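Local coordinates for putative cobalamin synthesis related protein (Corynebacterium diphtheriae, PDB 2NPN), which binds S-adenosylmethionine and is probably a precorrin-6A synthase (deacetylating), a tetrapyrrole methyltransferase of adenosylcobalamin biosynthesis, at residues A[143-148]-A[183-188]; A[162-167]-A[172-177]; A[193-198]-A[245-250]. One frame throughout, in Å; residues are numbered along the deposited sequence.

In the fold
All three contacts reach the mixed sheet of the second half of the chain, in which strand 181-185 lies between 164-167 and 243-249. Interaction 1 sets helix 144-152 against strand 181-185 beside S-adenosylmethionine. Interaction 2 is nested inside the loop that interaction 1 closes, and their centres lie about 13 Å apart. Interaction 3 comes later in the chain and joins the end of helix 192-195 and the loop after it to the C-terminal strand, with its centre about 15 Å from that of interaction 1 and about 11 Å from that of interaction 2. Backbone bonds from Val-183 to His-164 and Thr-166, and from Val-184 to Tyr-245, tie the three together. The same sheet thus runs from the cofactor pocket to the magnesium site.

Interaction 1 of 3, residues A[143-148]-A[183-188]; sequences TAVQVL and VVMLDG. With SAM (S-adenosylmethionine), chain C.
The S-adenosylmethionine pocket of this tetrapyrrole methylase is lined here by the start of helix 144-152 and the end of strand 181-185, where Val-145 and Ala-144 meet Met-185, a selenomethionine. CG2 of Val-145 lies 3.7 Å from SE of Met-185, and the two side chains cross at about a right angle. The same CG2 packs on CG1 of Val-183 at 3.9 Å. CG of Met-185 is anti to its carbonyl carbon (chi1 -55°), and a bend at chi3 (78°) turns CE back toward the cofactor. CE of Met-185 comes 3.3 Å from O4' of the ribose, while CB of Ala-144 lies against C4 and N9 of the adenine. Both side chains therefore touch the ligand as well as the apolar layer beneath it.

Polar grips come from the backbone. Ala-144 N donates to the cofactor carboxylate O at 2.9 Å in a nearly straight bond (175°). Leu-186 N donates to the ribose O2' at 3.0 Å, with a weak second bond to O3'. Thr-143 is the N-cap of the helix. Its OG1 accepts from Gln-146 N at 3.1 Å, and its CG2 rests near the carboxylate OXT. Around the pocket, Asp-112, Leu-208 and Asp-243 add further backbone bonds to the cofactor.

The carboxylate meets a backbone N-H in the first turn of the helix, where the helix dipole would be expected to favour a negative charge. The carboxylate and the ribose are thus held from these two segments by main-chain N-H groups, while Ala-144 and Met-185 bring apolar atoms against the adenine and the ribose.

Interaction 2 of 3, residues A[162-167]-A[172-177]; sequences AIHITT and PETSAK
His-164 and Thr-166 of edge strand 164-167 face Thr-174 in the loop that leads on to strand 181-185. The loop belongs to a parallel beta-loop-beta connection in the mixed sheet of the tetrapyrrole methylase fold.

Direct side-chain contact is small. CG2 of Thr-174 approaches the His-164 ring obliquely, 3.7 Å from CD2. The two side chains come from opposite directions. CG2 of Thr-166 passes alongside OG1 of Thr-174 at a looser 4.1 Å.

The polar part is carried by one water. It lies at the edge of the His-164 ring, in its plane, 2.8 Å from NE2. It also bonds to OG1 of Thr-166, and it donates to OG1 of Thr-174. Three side chains of strand and loop thus share one bridging molecule. The first torsion of His-164 carries its ring away from the backbone N (chi1 -168°) and out toward the loop.

Both threonine hydroxyls have a second partner in Asn-170: OG1 of Thr-166 bonds to its ND2, and OG1 of Thr-174 to its backbone O. These bonds would hold both hydroxyls in place beside the water, whose oxygen sits 2.8 Å from OG1 of Thr-174.

Interaction 3 of 3, residues A[193-198]-A[245-250]; sequences QDVATE and YLLREL. With MG (magnesium ion), chain B.
An unusually short hydrogen bond joins Thr-197 to Glu-249: OG1 donates to OE2 at 2.5 Å. It links the loop after helix 192-195 to the end of strand 243-249, the central strand of the mixed sheet in this tetrapyrrole methylase fold. The hydroxyl meets OE2 on its syn side, 23° out of the carboxylate plane. The two side chains cross at about a right angle. CG of Glu-249 is anti to the backbone N (chi1 -161°), and a bend at chi2 (73°) swings the carboxylate over to the threonine.

Both groups are held by further bonds. OG1 of Thr-197 also accepts from His-199 N, and OE1 of Glu-249 bonds to OG1 of Thr-200. The carboxylate thus spans two threonines, with one oxygen for each. Such bonding would be expected to favour its ionised form.

An apolar contact lies farther back along the strand. CG2 of Val-195 packs on CD1 of Leu-247 at 3.8 Å, again with the side chains at about a right angle. Leu-247 also touches Cys-182 and Met-202, which lie on the two neighbouring strands. The contact therefore lays the end of the short helix and the following loop over one face of the sheet.

Just past Glu-249 the chain reaches a magnesium ion. The phenol oxygen of Tyr-219 binds the same ion, so the residue just past strand 243-249 and the residue just before helix 220-238 meet there. The ligand from 245-250 is the backbone O of Leu-250, 2.3 Å from the magnesium.

Interaction 1 of 3, residues A[143-148]-A[183-188]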
loop_
_atom_site.group_PDB
_atom_site.type_symbol
_atom_site.label_atom_id
_atom_site.label_comp_id
_atom_site.label_asym_id
_atom_site.label_seq_id
_atom_site.Cartn_x
_atom_site.Cartn_y
_atom_site.Cartn_z
ATOM N N THR A 143 3.744 4.132 -5.297
ATOM C CA THR A 143 3.124 4.278 -3.991
ATOM C C THR A 143 1.936 5.272 -4.008
ATOM O O THR A 143 1.814 6.110 -4.897
ATOM C CB THR A 143 4.154 4.822 -2.948
ATOM O OG1 THR A 143 4.477 6.186 -3.264
ATOM C CG2 THR A 143 5.439 3.962 -2.838
ATOM N N ALA A 144 1.071 5.177 -3.004
ATOM C CA ALA A 144 -0.038 6.114 -2.862
ATOM C C ALA A 144 0.478 7.567 -2.754
ATOM O O ALA A 144 -0.137 8.518 -3.236
ATOM C CB ALA A 144 -0.885 5.732 -1.635
ATOM N N VAL A 145 1.616 7.737 -2.078
ATOM C CA VAL A 145 2.249 9.070 -1.955
ATOM C C VAL A 145 2.569 9.664 -3.321
ATOM O O VAL A 145 2.350 10.855 -3.593
ATOM C CB VAL A 145 3.560 8.978 -1.120
ATOM C CG1 VAL A 145 4.205 10.345 -0.972
ATOM C CG2 VAL A 145 3.303 8.330 0.255
ATOM N N GLN A 146 3.146 8.846 -4.187
ATOM C CA GLN A 146 3.498 9.332 -5.541
ATOM C C GLN A 146 2.266 9.654 -6.358
ATOM O O GLN A 146 2.273 10.587 -7.181
ATOM C CB GLN A 146 4.343 8.272 -6.239
ATOM C CG GLN A 146 5.734 8.204 -5.731
ATOM C CD GLN A 146 6.432 6.963 -6.276
ATOM O OE1 GLN A 146 7.225 7.048 -7.215
ATOM N NE2 GLN A 146 6.142 5.817 -5.701
ATOM N N VAL A 147 1.188 8.885 -6.174
ATOM C CA VAL A 147 -0.074 9.184 -6.884
ATOM C C VAL A 147 -0.670 10.493 -6.321
ATOM O O VAL A 147 -1.152 11.305 -7.084
ATOM C CB VAL A 147 -1.066 8.021 -6.850
ATOM C CG1 VAL A 147 -2.293 8.377 -7.662
ATOM C CG2 VAL A 147 -0.399 6.736 -7.457
ATOM N N LEU A 148 -0.623 10.704 -5.010
ATOM C CA LEU A 148 -1.148 11.940 -4.432
ATOM C C LEU A 148 -0.443 13.163 -5.051
ATOM O O LEU A 148 -1.075 14.136 -5.487
ATOM C CB LEU A 148 -0.933 11.942 -2.904
ATOM C CG LEU A 148 -1.403 13.255 -2.244
ATOM C CD1 LEU A 148 -2.922 13.313 -2.036
ATOM C CD2 LEU A 148 -0.707 13.433 -0.873
ATOM N N VAL A 183 3.988 13.864 5.103
ATOM C CA VAL A 183 2.992 13.013 4.435
ATOM C C VAL A 183 2.407 12.071 5.482
ATOM O O VAL A 183 3.154 11.466 6.270
ATOM C CB VAL A 183 3.635 12.192 3.324
ATOM C CG1 VAL A 183 2.590 11.216 2.702
ATOM C CG2 VAL A 183 4.242 13.115 2.273
ATOM N N VAL A 184 1.087 11.940 5.525
ATOM C CA VAL A 184 0.403 11.149 6.526
ATOM C C VAL A 184 -0.387 10.004 5.856
ATOM O O VAL A 184 -1.166 10.236 4.928
ATOM C CB VAL A 184 -0.526 11.965 7.387
ATOM C CG1 VAL A 184 -1.143 11.135 8.491
ATOM C CG2 VAL A 184 0.177 13.214 7.942
HETATM N N MSE A 185 -0.083 8.805 6.307
HETATM C CA MSE A 185 -0.735 7.586 5.867
HETATM C C MSE A 185 -1.382 6.896 7.068
HETATM O O MSE A 185 -1.118 7.217 8.228
HETATM C CB MSE A 185 0.292 6.645 5.190
HETATM C CG MSE A 185 1.002 7.340 4.065
HETATM SE SE MSE A 185 2.410 6.284 3.184
HETATM C CE MSE A 185 1.253 5.193 2.111
ATOM N N LEU A 186 -2.221 5.895 6.784
ATOM C CA LEU A 186 -2.786 5.069 7.846
ATOM C C LEU A 186 -3.578 5.922 8.887
ATOM O O LEU A 186 -3.686 5.531 10.044
ATOM C CB LEU A 186 -1.713 4.243 8.529
ATOM C CG LEU A 186 -1.070 3.191 7.639
ATOM C CD1 LEU A 186 0.140 2.579 8.333
ATOM C CD2 LEU A 186 -2.085 2.072 7.345
ATOM N N ASP A 187 -4.198 7.012 8.466
ATOM C CA ASP A 187 -4.981 7.832 9.404
ATOM C C ASP A 187 -6.429 7.389 9.339
ATOM O O ASP A 187 -7.098 7.630 8.341
ATOM C CB ASP A 187 -4.925 9.344 9.060
ATOM C CG ASP A 187 -5.612 10.228 10.104
ATOM O OD1 ASP A 187 -6.091 9.722 11.157
ATOM O OD2 ASP A 187 -5.634 11.449 9.865
ATOM N N GLY A 188 -6.879 6.717 10.386
ATOM C CA GLY A 188 -8.281 6.284 10.484
ATOM C C GLY A 188 -9.217 7.358 10.979
ATOM O O GLY A 188 -10.424 7.118 11.064
HETATM N N SAM C . 2.560 -0.178 0.227
HETATM C CA SAM C . 1.514 0.875 0.058
HETATM C C SAM C . 2.006 2.015 -0.814
HETATM O O SAM C . 1.228 2.975 -1.062
HETATM O OXT SAM C . 3.151 1.957 -1.304
HETATM C CB SAM C . 1.042 1.392 1.430
HETATM C CG SAM C . 0.283 0.354 2.259
HETATM S SD SAM C . -0.410 0.949 3.840
HETATM C CE SAM C . -1.029 -0.659 4.412
HETATM C "C5'" SAM C . -2.067 1.639 3.501
HETATM C "C4'" SAM C . -2.116 3.176 3.469
HETATM O "O4'" SAM C . -1.659 3.619 2.234
HETATM C "C3'" SAM C . -3.513 3.787 3.593
HETATM O "O3'" SAM C . -3.939 3.892 4.928
HETATM C "C2'" SAM C . -3.369 5.127 2.923
HETATM O "O2'" SAM C . -2.652 6.008 3.770
HETATM C "C1'" SAM C . -2.476 4.701 1.777
HETATM N N9 SAM C . -3.232 4.309 0.566
HETATM C C8 SAM C . -3.113 3.098 -0.095
HETATM N N7 SAM C . -3.868 3.097 -1.197
HETATM C C5 SAM C . -4.447 4.331 -1.286
HETATM C C6 SAM C . -5.267 4.920 -2.238
HETATM N N6 SAM C . -5.681 4.252 -3.346
HETATM N N1 SAM C . -5.687 6.230 -2.044
HETATM C C2 SAM C . -5.225 6.950 -0.959
HETATM N N3 SAM C . -4.411 6.377 -0.020
HETATM C C4 SAM C . -3.999 5.095 -0.182
#

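Interaction 2 of 3, residues A[162-167]-A[172-177]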
loop_
_atom_site.group_PDB
_atom_site.type_symbol
_atom_site.label_atom_id
_atom_site.label_comp_id
_atom_site.label_asym_id
_atom_site.label_seq_id
_atom_site.Cartn_x
_atom_site.Cartn_y
_atom_site.Cartn_z
ATOM N N ALA A 162 13.384 18.616 4.043
ATOM C CA ALA A 162 13.126 17.242 4.415
ATOM C C ALA A 162 11.685 16.848 4.178
ATOM O O ALA A 162 10.815 17.723 4.153
ATOM C CB ALA A 162 13.480 17.018 5.934
ATOM N N ILE A 163 11.444 15.542 4.040
ATOM C CA ILE A 163 10.152 14.987 3.832
ATOM C C ILE A 163 9.914 13.997 4.969
ATOM O O ILE A 163 10.652 13.044 5.082
ATOM C CB ILE A 163 10.047 14.222 2.525
ATOM C CG1 ILE A 163 10.356 15.151 1.352
ATOM C CG2 ILE A 163 8.661 13.629 2.397
ATOM C CD1 ILE A 163 11.192 14.516 0.335
ATOM N N HIS A 164 8.916 14.230 5.793
ATOM C CA HIS A 164 8.667 13.333 6.901
ATOM C C HIS A 164 7.402 12.534 6.580
ATOM O O HIS A 164 6.317 13.105 6.556
ATOM C CB HIS A 164 8.484 14.143 8.164
ATOM C CG HIS A 164 8.509 13.316 9.399
ATOM N ND1 HIS A 164 9.683 12.843 9.930
ATOM C CD2 HIS A 164 7.515 12.856 10.179
ATOM C CE1 HIS A 164 9.402 12.115 11.001
ATOM N NE2 HIS A 164 8.087 12.102 11.161
ATOM N N ILE A 165 7.514 11.234 6.429
ATOM C CA ILE A 165 6.376 10.387 6.152
ATOM C C ILE A 165 6.041 9.651 7.446
ATOM O O ILE A 165 6.923 9.034 8.088
ATOM C CB ILE A 165 6.681 9.379 5.045
ATOM C CG1 ILE A 165 7.220 10.037 3.764
ATOM C CG2 ILE A 165 5.460 8.465 4.761
ATOM C CD1 ILE A 165 7.678 9.081 2.693
ATOM N N THR A 166 4.772 9.704 7.821
ATOM C CA THR A 166 4.396 9.135 9.079
ATOM C C THR A 166 2.949 8.678 9.067
ATOM O O THR A 166 2.278 8.678 8.038
ATOM C CB THR A 166 4.752 10.072 10.240
ATOM O OG1 THR A 166 4.738 9.336 11.472
ATOM C CG2 THR A 166 3.780 11.281 10.289
ATOM N N THR A 167 2.480 8.264 10.218
ATOM C CA THR A 167 1.124 7.700 10.341
ATOM C C THR A 167 0.238 8.679 11.106
ATOM O O THR A 167 0.723 9.573 11.818
ATOM C CB THR A 167 1.170 6.392 11.126
ATOM O OG1 THR A 167 1.561 6.672 12.484
ATOM C CG2 THR A 167 2.144 5.365 10.463
ATOM N N PRO A 172 0.274 13.528 15.997
ATOM C CA PRO A 172 0.281 14.434 17.156
ATOM C C PRO A 172 1.599 14.528 17.915
ATOM O O PRO A 172 1.840 15.572 18.539
ATOM C CB PRO A 172 -0.786 13.838 18.073
ATOM C CG PRO A 172 -1.698 13.085 17.207
ATOM C CD PRO A 172 -0.794 12.512 16.121
ATOM N N GLU A 173 2.413 13.460 17.906
ATOM C CA GLU A 173 3.714 13.437 18.571
ATOM C C GLU A 173 4.876 13.896 17.679
ATOM O O GLU A 173 6.021 13.971 18.130
ATOM C CB GLU A 173 4.022 12.031 19.136
ATOM C CG GLU A 173 3.053 11.526 20.201
ATOM C CD GLU A 173 1.780 10.877 19.651
ATOM O OE1 GLU A 173 1.635 10.757 18.412
ATOM O OE2 GLU A 173 0.926 10.484 20.485
ATOM N N THR A 174 4.582 14.236 16.425
ATOM C CA THR A 174 5.594 14.652 15.472
ATOM C C THR A 174 6.033 16.108 15.732
ATOM O O THR A 174 5.200 16.958 16.031
ATOM C CB THR A 174 5.047 14.499 14.040
ATOM O OG1 THR A 174 4.626 13.131 13.869
ATOM C CG2 THR A 174 6.106 14.881 12.955
ATOM N N SER A 175 7.332 16.393 15.626
ATOM C CA SER A 175 7.811 17.769 15.904
ATOM C C SER A 175 7.182 18.775 14.943
ATOM O O SER A 175 6.816 18.454 13.792
ATOM C CB SER A 175 9.334 17.872 15.806
ATOM O OG SER A 175 9.743 17.776 14.457
ATOM N N ALA A 176 7.052 20.013 15.420
ATOM C CA ALA A 176 6.595 21.087 14.558
ATOM C C ALA A 176 7.494 21.218 13.339
ATOM O O ALA A 176 7.028 21.457 12.249
ATOM C CB ALA A 176 6.570 22.408 15.349
ATOM N N LYS A 177 8.799 21.025 13.534
ATOM C CA LYS A 177 9.747 21.150 12.447
ATOM C C LYS A 177 9.455 20.105 11.385
ATOM O O LYS A 177 9.453 20.406 10.215
ATOM C CB LYS A 177 11.190 21.036 12.952
ATOM C CG LYS A 177 12.247 20.831 11.867
ATOM C CD LYS A 177 12.234 21.938 10.823
ATOM C CE LYS A 177 13.616 22.162 10.191
ATOM N NZ LYS A 177 13.569 23.338 9.292
HETATM O O HOH W 1 6.299 11.005 13.064
#

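Interaction 3 of 3, residues A[193-198]-A[245-250]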
loop_
_atom_site.group_PDB
_atom_site.type_symbol
_atom_site.label_atom_id
_atom_site.label_comp_id
_atom_site.label_asym_id
_atom_site.label_seq_id
_atom_site.Cartn_x
_atom_site.Cartn_y
_atom_site.Cartn_z
ATOM N N GLN A 193 -6.760 17.977 11.776
ATOM C CA GLN A 193 -7.484 18.965 12.584
ATOM C C GLN A 193 -6.733 19.287 13.865
ATOM O O GLN A 193 -6.854 20.411 14.419
ATOM C CB GLN A 193 -8.892 18.431 12.868
ATOM C CG GLN A 193 -9.820 18.385 11.641
ATOM C CD GLN A 193 -10.227 19.778 11.154
ATOM O OE1 GLN A 193 -9.417 20.498 10.591
ATOM N NE2 GLN A 193 -11.492 20.172 11.407
ATOM N N ASP A 194 -5.954 18.326 14.354
ATOM C CA ASP A 194 -5.297 18.411 15.650
ATOM C C ASP A 194 -3.963 19.161 15.622
ATOM O O ASP A 194 -3.492 19.605 16.674
ATOM C CB ASP A 194 -5.073 16.990 16.189
ATOM C CG ASP A 194 -6.363 16.144 16.201
ATOM O OD1 ASP A 194 -7.427 16.658 16.607
ATOM O OD2 ASP A 194 -6.293 14.964 15.800
ATOM N N VAL A 195 -3.358 19.306 14.452
ATOM C CA VAL A 195 -2.010 19.866 14.374
ATOM C C VAL A 195 -1.888 21.139 13.536
ATOM O O VAL A 195 -0.832 21.749 13.484
ATOM C CB VAL A 195 -1.013 18.841 13.822
ATOM C CG1 VAL A 195 -0.979 17.626 14.750
ATOM C CG2 VAL A 195 -1.371 18.393 12.405
ATOM N N ALA A 196 -2.961 21.508 12.860
ATOM C CA ALA A 196 -2.920 22.690 11.981
ATOM C C ALA A 196 -2.752 24.005 12.723
ATOM O O ALA A 196 -3.234 24.192 13.842
ATOM C CB ALA A 196 -4.173 22.721 11.108
ATOM N N THR A 197 -2.019 24.911 12.076
ATOM C CA THR A 197 -1.991 26.331 12.389
ATOM C C THR A 197 -2.666 27.080 11.235
ATOM O O THR A 197 -3.073 26.462 10.236
ATOM C CB THR A 197 -0.549 26.901 12.507
ATOM O OG1 THR A 197 0.009 27.077 11.190
ATOM C CG2 THR A 197 0.350 25.998 13.364
ATOM N N GLU A 198 -2.700 28.410 11.338
ATOM C CA GLU A 198 -3.304 29.194 10.252
ATOM C C GLU A 198 -2.556 29.026 8.930
ATOM O O GLU A 198 -3.158 29.252 7.876
ATOM C CB GLU A 198 -3.472 30.689 10.607
ATOM C CG GLU A 198 -2.239 31.507 10.614
ATOM C CD GLU A 198 -2.466 33.032 10.890
ATOM O OE1 GLU A 198 -3.549 33.634 10.619
ATOM O OE2 GLU A 198 -1.530 33.643 11.444
ATOM N N TYR A 245 -2.415 12.203 2.708
ATOM C CA TYR A 245 -2.392 13.661 2.591
ATOM C C TYR A 245 -0.995 14.185 2.898
ATOM O O TYR A 245 -0.211 13.532 3.562
ATOM C CB TYR A 245 -3.477 14.315 3.424
ATOM C CG TYR A 245 -3.512 13.972 4.908
ATOM C CD1 TYR A 245 -2.940 14.825 5.859
ATOM C CD2 TYR A 245 -4.215 12.858 5.394
ATOM C CE1 TYR A 245 -2.991 14.543 7.243
ATOM C CE2 TYR A 245 -4.274 12.603 6.749
ATOM C CZ TYR A 245 -3.674 13.458 7.680
ATOM O OH TYR A 245 -3.804 13.194 9.059
ATOM N N LEU A 246 -0.741 15.408 2.430
ATOM C CA LEU A 246 0.531 16.086 2.640
ATOM C C LEU A 246 0.196 17.410 3.324
ATOM O O LEU A 246 -0.705 18.106 2.861
ATOM C CB LEU A 246 1.265 16.341 1.315
ATOM C CG LEU A 246 2.689 16.867 1.441
ATOM C CD1 LEU A 246 3.528 16.397 0.176
ATOM C CD2 LEU A 246 2.728 18.346 1.651
ATOM N N LEU A 247 0.832 17.692 4.443
ATOM C CA LEU A 247 0.696 18.969 5.182
ATOM C C LEU A 247 1.987 19.721 4.991
ATOM O O LEU A 247 3.081 19.179 5.074
ATOM C CB LEU A 247 0.504 18.694 6.672
ATOM C CG LEU A 247 -0.754 17.914 7.082
ATOM C CD1 LEU A 247 -0.797 17.725 8.658
ATOM C CD2 LEU A 247 -1.976 18.542 6.582
ATOM N N ARG A 248 1.845 20.997 4.710
ATOM C CA ARG A 248 2.986 21.885 4.498
ATOM C C ARG A 248 2.702 23.204 5.179
ATOM O O ARG A 248 1.643 23.795 4.973
ATOM C CB ARG A 248 3.255 22.083 3.016
ATOM C CG ARG A 248 4.501 22.863 2.693
ATOM C CD ARG A 248 4.882 22.776 1.220
ATOM N NE ARG A 248 5.338 21.421 0.867
ATOM C CZ ARG A 248 5.338 20.866 -0.351
ATOM N NH1 ARG A 248 4.937 21.550 -1.437
ATOM N NH2 ARG A 248 5.738 19.622 -0.506
ATOM N N GLU A 249 3.691 23.684 5.911
ATOM C CA GLU A 249 3.580 24.973 6.617
ATOM C C GLU A 249 3.993 26.060 5.636
ATOM O O GLU A 249 5.177 26.254 5.362
ATOM C CB GLU A 249 4.438 24.998 7.881
ATOM C CG GLU A 249 4.029 26.063 8.824
ATOM C CD GLU A 249 2.700 25.729 9.529
ATOM O OE1 GLU A 249 2.052 24.697 9.230
ATOM O OE2 GLU A 249 2.345 26.508 10.412
ATOM N N LEU A 250 3.008 26.794 5.142
ATOM C CA LEU A 250 3.220 27.870 4.161
ATOM C C LEU A 250 3.219 29.220 4.871
ATOM O O LEU A 250 2.356 30.027 4.713
ATOM C CB LEU A 250 2.177 27.788 3.046
ATOM C CG LEU A 250 2.162 26.559 2.144
ATOM C CD1 LEU A 250 1.048 26.673 1.118
ATOM C CD2 LEU A 250 3.532 26.284 1.529
HETATM MG MG MG B . 0.574 30.643 3.398
#